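Local coordinates for C3-degrading proteinase (CppA protein) (Streptococcus pneumoniae, PDB 3E0R) that probably degrades complement component C3 as a streptococcal proteinase, and is built from domains related to the glyoxalase superfamily, at residues Y107-F112 with I119-E124. Numbering follows the deposited sequence.
Sequences YAFEIF and ILIHAE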
ATOM      1  N   TYR A 107      -4.274  17.023  11.806  1.00 28.39           N
ATOM      2  CA  TYR A 107      -5.294  16.008  11.769  1.00 28.47           C
ATOM      3  C   TYR A 107      -4.816  14.756  10.974  1.00 28.09           C
ATOM      4  O   TYR A 107      -3.780  14.751  10.254  1.00 27.18           O
ATOM      5  CB  TYR A 107      -6.623  16.593  11.262  1.00 28.84           C
ATOM      6  CG  TYR A 107      -7.185  17.652  12.212  1.00 29.91           C
ATOM      7  CD1 TYR A 107      -7.990  17.304  13.327  1.00 29.61           C
ATOM      8  CD2 TYR A 107      -6.868  19.019  12.032  1.00 30.68           C
ATOM      9  CE1 TYR A 107      -8.501  18.317  14.210  1.00 30.26           C
ATOM     10  CE2 TYR A 107      -7.367  20.029  12.897  1.00 29.52           C
ATOM     11  CZ  TYR A 107      -8.173  19.674  13.984  1.00 30.45           C
ATOM     12  OH  TYR A 107      -8.638  20.683  14.825  1.00 31.01           O
ATOM     13  N   ALA A 108      -5.533  13.674  11.199  1.00 26.94           N
ATOM     14  CA  ALA A 108      -5.266  12.431  10.491  1.00 26.68           C
ATOM     15  C   ALA A 108      -6.604  11.736  10.408  1.00 26.16           C
ATOM     16  O   ALA A 108      -7.532  12.068  11.161  1.00 25.29           O
ATOM     17  CB  ALA A 108      -4.277  11.604  11.248  1.00 26.18           C
ATOM     18  N   PHE A 109      -6.737  10.799   9.484  1.00 25.69           N
ATOM     19  CA  PHE A 109      -7.971  10.020   9.466  1.00 25.27           C
ATOM     20  C   PHE A 109      -7.786   8.638   8.921  1.00 24.57           C
ATOM     21  O   PHE A 109      -6.788   8.343   8.302  1.00 25.01           O
ATOM     22  CB  PHE A 109      -9.128  10.777   8.742  1.00 24.98           C
ATOM     23  CG  PHE A 109      -8.926  10.945   7.298  1.00 25.23           C
ATOM     24  CD1 PHE A 109      -9.457  10.016   6.409  1.00 25.63           C
ATOM     25  CD2 PHE A 109      -8.180  12.033   6.803  1.00 26.03           C
ATOM     26  CE1 PHE A 109      -9.253  10.142   5.052  1.00 24.68           C
ATOM     27  CE2 PHE A 109      -7.961  12.179   5.452  1.00 25.98           C
ATOM     28  CZ  PHE A 109      -8.508  11.220   4.563  1.00 26.50           C
ATOM     29  N   GLU A 110      -8.770   7.799   9.215  1.00 24.23           N
ATOM     30  CA  GLU A 110      -8.944   6.520   8.582  1.00 23.74           C
ATOM     31  C   GLU A 110     -10.213   6.506   7.715  1.00 22.48           C
ATOM     32  O   GLU A 110     -11.160   7.178   7.980  1.00 20.75           O
ATOM     33  CB  GLU A 110      -9.040   5.445   9.615  1.00 23.74           C
ATOM     34  CG  GLU A 110      -7.721   5.000  10.142  1.00 25.52           C
ATOM     35  CD  GLU A 110      -7.885   4.074  11.316  1.00 24.26           C
ATOM     36  OE1 GLU A 110      -8.871   4.260  12.046  1.00 27.51           O
ATOM     37  OE2 GLU A 110      -7.047   3.180  11.508  1.00 24.29           O
ATOM     38  N   ILE A 111     -10.145   5.734   6.644  1.00 23.12           N
ATOM     39  CA  ILE A 111     -11.214   5.546   5.698  1.00 22.86           C
ATOM     40  C   ILE A 111     -11.024   4.142   5.065  1.00 22.82           C
ATOM     41  O   ILE A 111      -9.904   3.703   4.915  1.00 22.61           O
ATOM     42  CB  ILE A 111     -11.173   6.683   4.673  1.00 22.40           C
ATOM     43  CG1 ILE A 111     -12.489   6.772   3.907  1.00 23.11           C
ATOM     44  CG2 ILE A 111      -9.996   6.536   3.730  1.00 23.12           C
ATOM     45  CD1 ILE A 111     -12.622   8.049   3.120  1.00 22.58           C
ATOM     46  N   PHE A 112     -12.118   3.446   4.747  1.00 22.84           N
ATOM     47  CA  PHE A 112     -12.097   2.196   4.005  1.00 22.57           C
ATOM     48  C   PHE A 112     -12.206   2.445   2.474  1.00 23.51           C
ATOM     49  O   PHE A 112     -12.947   3.311   1.961  1.00 22.79           O
ATOM     50  CB  PHE A 112     -13.226   1.259   4.469  1.00 23.10           C
ATOM     51  CG  PHE A 112     -12.931   0.499   5.782  1.00 24.18           C
ATOM     52  CD1 PHE A 112     -12.200  -0.684   5.782  1.00 25.47           C
ATOM     53  CD2 PHE A 112     -13.417   0.948   7.006  1.00 24.18           C
ATOM     54  CE1 PHE A 112     -11.939  -1.383   7.001  1.00 25.61           C
ATOM     55  CE2 PHE A 112     -13.153   0.243   8.195  1.00 23.60           C
ATOM     56  CZ  PHE A 112     -12.417  -0.906   8.187  1.00 21.70           C
ATOM     57  N   ILE A 119      -7.178   2.536   5.305  1.00 23.83           N
ATOM     58  CA  ILE A 119      -6.114   3.485   4.973  1.00 23.44           C
ATOM     59  C   ILE A 119      -6.058   4.522   6.062  1.00 22.69           C
ATOM     60  O   ILE A 119      -7.091   5.034   6.467  1.00 22.94           O
ATOM     61  CB  ILE A 119      -6.314   4.206   3.583  1.00 23.77           C
ATOM     62  CG1 ILE A 119      -6.185   3.291   2.341  1.00 25.42           C
ATOM     63  CG2 ILE A 119      -5.189   5.226   3.336  1.00 22.95           C
ATOM     64  CD1 ILE A 119      -6.928   2.003   2.293  1.00 28.06           C
ATOM     65  N   LEU A 120      -4.854   4.775   6.571  1.00 22.21           N
ATOM     66  CA  LEU A 120      -4.577   5.852   7.491  1.00 21.92           C
ATOM     67  C   LEU A 120      -3.841   6.927   6.721  1.00 22.02           C
ATOM     68  O   LEU A 120      -2.815   6.648   6.127  1.00 22.28           O
ATOM     69  CB  LEU A 120      -3.713   5.370   8.679  1.00 22.24           C
ATOM     70  CG  LEU A 120      -3.175   6.459   9.662  1.00 21.64           C
ATOM     71  CD1 LEU A 120      -4.354   7.151  10.413  1.00 21.80           C
ATOM     72  CD2 LEU A 120      -2.202   5.929  10.646  1.00 21.10           C
ATOM     73  N   ILE A 121      -4.382   8.145   6.697  1.00 23.34           N
ATOM     74  CA  ILE A 121      -3.666   9.305   6.144  1.00 23.96           C
ATOM     75  C   ILE A 121      -3.310  10.243   7.276  1.00 23.38           C
ATOM     76  O   ILE A 121      -4.195  10.689   8.002  1.00 24.56           O
ATOM     77  CB  ILE A 121      -4.490  10.098   5.105  1.00 24.48           C
ATOM     78  CG1 ILE A 121      -5.068   9.127   4.066  1.00 28.60           C
ATOM     79  CG2 ILE A 121      -3.615  11.204   4.419  1.00 23.75           C
ATOM     80  CD1 ILE A 121      -4.922   9.655   2.622  1.00 33.85           C
ATOM     81  N   HIS A 122      -2.029  10.540   7.413  1.00 22.52           N
ATOM     82  CA  HIS A 122      -1.549  11.286   8.538  1.00 23.31           C
ATOM     83  C   HIS A 122      -0.338  12.093   8.111  1.00 24.32           C
ATOM     84  O   HIS A 122       0.110  11.998   7.004  1.00 23.72           O
ATOM     85  CB  HIS A 122      -1.206  10.331   9.698  1.00 22.57           C
ATOM     86  CG  HIS A 122       0.092   9.618   9.513  1.00 20.81           C
ATOM     87  ND1 HIS A 122       1.287  10.109  10.000  1.00 20.69           N
ATOM     88  CD2 HIS A 122       0.394   8.463   8.881  1.00 20.27           C
ATOM     89  CE1 HIS A 122       2.274   9.293   9.656  1.00 21.45           C
ATOM     90  NE2 HIS A 122       1.761   8.291   8.968  1.00 19.94           N
ATOM     91  N   ALA A 123       0.200  12.877   9.030  1.00 26.80           N
ATOM     92  CA  ALA A 123       1.310  13.764   8.730  1.00 28.20           C
ATOM     93  C   ALA A 123       2.367  13.756   9.840  1.00 29.12           C
ATOM     94  O   ALA A 123       3.131  14.724   9.955  1.00 30.36           O
ATOM     95  CB  ALA A 123       0.770  15.162   8.523  1.00 27.47           C
ATOM     96  N   GLU A 124       2.428  12.669  10.629  1.00 30.05           N
ATOM     97  CA  GLU A 124       3.175  12.626  11.897  1.00 30.58           C
ATOM     98  C   GLU A 124       4.513  11.954  11.685  1.00 31.50           C
ATOM     99  O   GLU A 124       4.641  11.075  10.818  1.00 30.87           O
ATOM    100  CB  GLU A 124       2.430  11.831  12.976  1.00 30.67           C
ATOM    101  CG  GLU A 124       1.056  12.356  13.429  1.00 31.91           C
ATOM    102  CD  GLU A 124       1.007  13.870  13.783  1.00 34.33           C
ATOM    103  OE1 GLU A 124       2.020  14.482  14.274  1.00 32.42           O
ATOM    104  OE2 GLU A 124      -0.086  14.437  13.537  1.00 34.65           O
TER
HETATM  105  O   HOH W   1      -1.660  13.765  11.030  1.00 29.39           O
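With its CG set between the backbone N and the carbonyl carbon (chi1 68°), F109 lays its ring beside I121, whose CG1 stands anti to the carbonyl carbon (chi1 -50°). The two side chains run side by side in the same direction: I121 CB sits over one ring face, and F109 CZ meets I121 CG1 at 4.1 Å. I111 CB lies in plane at the ring's edge, and I111 and I119 continue this apolar face, which packs against helices 84-91 and 21-31. Beneath it, F109 and I121 exchange two backbone hydrogen bonds, F109 N to I121 O and I121 N to F109 O, each 2.9 Å; I111 and I119 form a second such pair. On the other face, E110 and L120 form a non-hydrogen-bonded pair whose side chains cross obliquely, E110 CG touching L120 CD1 at 4.0 Å. Both oxygens of the buried E110 carboxylate have partners on neighbouring strands: OE2 forms a salt bridge with R76 NH1, and OE1 is hydrogen-bonded to Y101 OH. A108 CB abuts H122 CB at 3.7 Å, and beyond it a water that accepts from A123 N at 2.9 Å lies close to Y107 O. E124 N donates to H122 ND1 at 2.9 Å, steadying the imidazole. Strands 107-112 and 118-122 thus form an antiparallel beta hairpin, consistent with the last two strands of a beta-alpha-beta-beta-beta module of the glyoxalase (vicinal oxygen chelate) fold.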